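Local coordinates for protein tyrosine recombinase XerH (Helicobacter pylori, PDB 5JK0) that cuts and rejoins DNA at its recombination sites as a tyrosine site-specific recombinase, acting in chromosome segregation, at residues V209-M213 with V247-H253. Residues are numbered along the deposited sequence; the frame is centred on the assembly and turned at random.
Sequences VFTGM and VMLKAFH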
loop_
_atom_site.group_PDB
_atom_site.type_symbol
_atom_site.label_atom_id
_atom_site.label_comp_id
_atom_site.label_asym_id
_atom_site.label_seq_id
_atom_site.Cartn_x
_atom_site.Cartn_y
_atom_site.Cartn_z
ATOM N N VAL D 209 -7.750 6.005 35.120
ATOM C CA VAL D 209 -6.312 6.217 34.988
ATOM C C VAL D 209 -5.511 4.962 35.330
ATOM O O VAL D 209 -4.595 4.580 34.599
ATOM C CB VAL D 209 -5.831 7.376 35.887
ATOM C CG1 VAL D 209 -4.313 7.492 35.847
ATOM C CG2 VAL D 209 -6.480 8.683 35.462
ATOM N N PHE D 210 -5.868 4.313 36.434
ATOM C CA PHE D 210 -5.096 3.182 36.937
ATOM C C PHE D 210 -5.387 1.866 36.213
ATOM O O PHE D 210 -4.521 0.995 36.141
ATOM C CB PHE D 210 -5.344 3.001 38.437
ATOM C CG PHE D 210 -4.742 4.084 39.287
ATOM C CD1 PHE D 210 -3.379 4.329 39.258
ATOM C CD2 PHE D 210 -5.536 4.844 40.130
ATOM C CE1 PHE D 210 -2.821 5.322 40.042
ATOM C CE2 PHE D 210 -4.984 5.838 40.918
ATOM C CZ PHE D 210 -3.625 6.077 40.874
ATOM N N THR D 211 -6.597 1.718 35.684
ATOM C CA THR D 211 -6.978 0.474 35.019
ATOM C C THR D 211 -6.929 0.596 33.499
ATOM O O THR D 211 -6.643 -0.376 32.800
ATOM C CB THR D 211 -8.392 0.020 35.435
ATOM O OG1 THR D 211 -9.345 1.034 35.092
ATOM C CG2 THR D 211 -8.449 -0.242 36.932
ATOM N N GLY D 212 -7.214 1.789 32.992
ATOM C CA GLY D 212 -7.186 2.028 31.561
ATOM C C GLY D 212 -8.421 1.514 30.847
ATOM O O GLY D 212 -8.402 1.310 29.635
ATOM N N MET D 213 -9.498 1.296 31.597
ATOM C CA MET D 213 -10.749 0.832 31.006
ATOM C C MET D 213 -11.406 1.954 30.203
ATOM O O MET D 213 -11.142 3.134 30.441
ATOM C CB MET D 213 -11.704 0.315 32.087
ATOM C CG MET D 213 -12.245 1.385 33.024
ATOM S SD MET D 213 -13.436 0.733 34.216
ATOM C CE MET D 213 -12.400 -0.376 35.169
ATOM N N VAL D 247 -10.226 -6.689 35.629
ATOM C CA VAL D 247 -9.062 -5.839 35.831
ATOM C C VAL D 247 -8.734 -5.793 37.319
ATOM O O VAL D 247 -9.620 -5.945 38.163
ATOM C CB VAL D 247 -9.288 -4.407 35.300
ATOM C CG1 VAL D 247 -9.425 -4.413 33.785
ATOM C CG2 VAL D 247 -10.511 -3.779 35.952
ATOM N N MET D 248 -7.461 -5.596 37.641
ATOM C CA MET D 248 -7.044 -5.524 39.034
ATOM C C MET D 248 -6.489 -4.145 39.369
ATOM O O MET D 248 -5.901 -3.475 38.521
ATOM C CB MET D 248 -6.006 -6.604 39.344
ATOM C CG MET D 248 -6.542 -8.022 39.221
ATOM S SD MET D 248 -5.341 -9.277 39.708
ATOM C CE MET D 248 -5.142 -8.904 41.447
ATOM N N LEU D 249 -6.687 -3.729 40.615
ATOM C CA LEU D 249 -6.264 -2.411 41.070
ATOM C C LEU D 249 -5.949 -2.436 42.562
ATOM O O LEU D 249 -6.746 -2.927 43.361
ATOM C CB LEU D 249 -7.345 -1.371 40.766
ATOM C CG LEU D 249 -7.199 0.021 41.383
ATOM C CD1 LEU D 249 -5.855 0.634 41.035
ATOM C CD2 LEU D 249 -8.333 0.924 40.925
ATOM N N LYS D 250 -4.782 -1.911 42.926
ATOM C CA LYS D 250 -4.369 -1.856 44.325
ATOM C C LYS D 250 -5.368 -1.061 45.160
ATOM O O LYS D 250 -5.848 -0.009 44.739
ATOM C CB LYS D 250 -2.969 -1.251 44.448
ATOM C CG LYS D 250 -1.865 -2.145 43.905
ATOM C CD LYS D 250 -0.488 -1.555 44.165
ATOM C CE LYS D 250 0.612 -2.525 43.764
ATOM N NZ LYS D 250 1.967 -1.978 44.043
ATOM N N ALA D 251 -5.675 -1.579 46.345
ATOM C CA ALA D 251 -6.753 -1.050 47.174
ATOM C C ALA D 251 -6.528 0.391 47.628
ATOM O O ALA D 251 -7.451 1.204 47.589
ATOM C CB ALA D 251 -6.958 -1.947 48.386
ATOM N N PHE D 252 -5.307 0.709 48.045
ATOM C CA PHE D 252 -5.019 2.007 48.655
ATOM C C PHE D 252 -5.200 3.186 47.696
ATOM O O PHE D 252 -5.166 4.343 48.115
ATOM C CB PHE D 252 -3.596 2.020 49.222
ATOM C CG PHE D 252 -2.520 2.044 48.172
ATOM C CD1 PHE D 252 -2.102 0.874 47.561
ATOM C CD2 PHE D 252 -1.920 3.238 47.803
ATOM C CE1 PHE D 252 -1.112 0.895 46.599
ATOM C CE2 PHE D 252 -0.930 3.265 46.841
ATOM C CZ PHE D 252 -0.526 2.091 46.238
ATOM N N HIS D 253 -5.391 2.892 46.414
ATOM C CA HIS D 253 -5.563 3.933 45.408
ATOM C C HIS D 253 -6.961 4.551 45.433
ATOM O O HIS D 253 -7.127 5.726 45.106
ATOM C CB HIS D 253 -5.273 3.377 44.011
ATOM C CG HIS D 253 -3.813 3.283 43.688
ATOM N ND1 HIS D 253 -3.305 2.351 42.808
ATOM C CD2 HIS D 253 -2.757 4.012 44.115
ATOM C CE1 HIS D 253 -1.996 2.506 42.714
ATOM N NE2 HIS D 253 -1.637 3.508 43.496
#
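Phe210 lies flat against His253, two rings in a face-to-face stack with their centroids 4.1 Å apart and their planes only 2° from parallel. The phenylalanine CB meets the methyl CD1 of Leu249 at 3.6 Å, and CG also touches that methyl. Further out the imidazole takes over. CD1 and CE1 run over His253 CE1, CE2 lies over CG and CB, and CZ at the tip comes to 3.9 Å from His253 CD2. With CG turned anti to the carbonyl carbon (chi1 -70°), the ring extends from the end of its helix to the imidazole. On the opposite face of the imidazole, Phe252 CE1 lies offset toward the rim, and Leu249 CD1 sits at the imidazole edge, in plane. His253 ND1, buried over the centre of the Phe210 ring, has no hydrogen-bonding partner in the model.

Away from the stacked rings the packing is between aliphatic groups and a methionine methyl. Thr211 offers its methyl, with CG2 4.1 Å from Leu249 CB, while OG1 hydrogen-bonds the carbonyl O of Ile207, in its own helix. Met213, bent at chi3 (65°), brings CE to 4.0 Å from Val247 CG2. Gly212 makes the turn between them with positive phi, and its carbonyl accepts a hydrogen bond from Arg313, a predicted active-site residue.

No hydrogen bond joins the two segments; the contact, mostly between side chains, packs the end of helix 198-211 against strand 244-250 and the turn after it. That strand is an outermost one, within this chain, of the three-stranded antiparallel sheet in the recombinase catalytic domain. Leu185 of helix 178-190 also packs against Phe210, strand 232-238 pairs with Val247 and Leu249, and Trp360 of the second subunit meets the Phe210 ring edge-to-face.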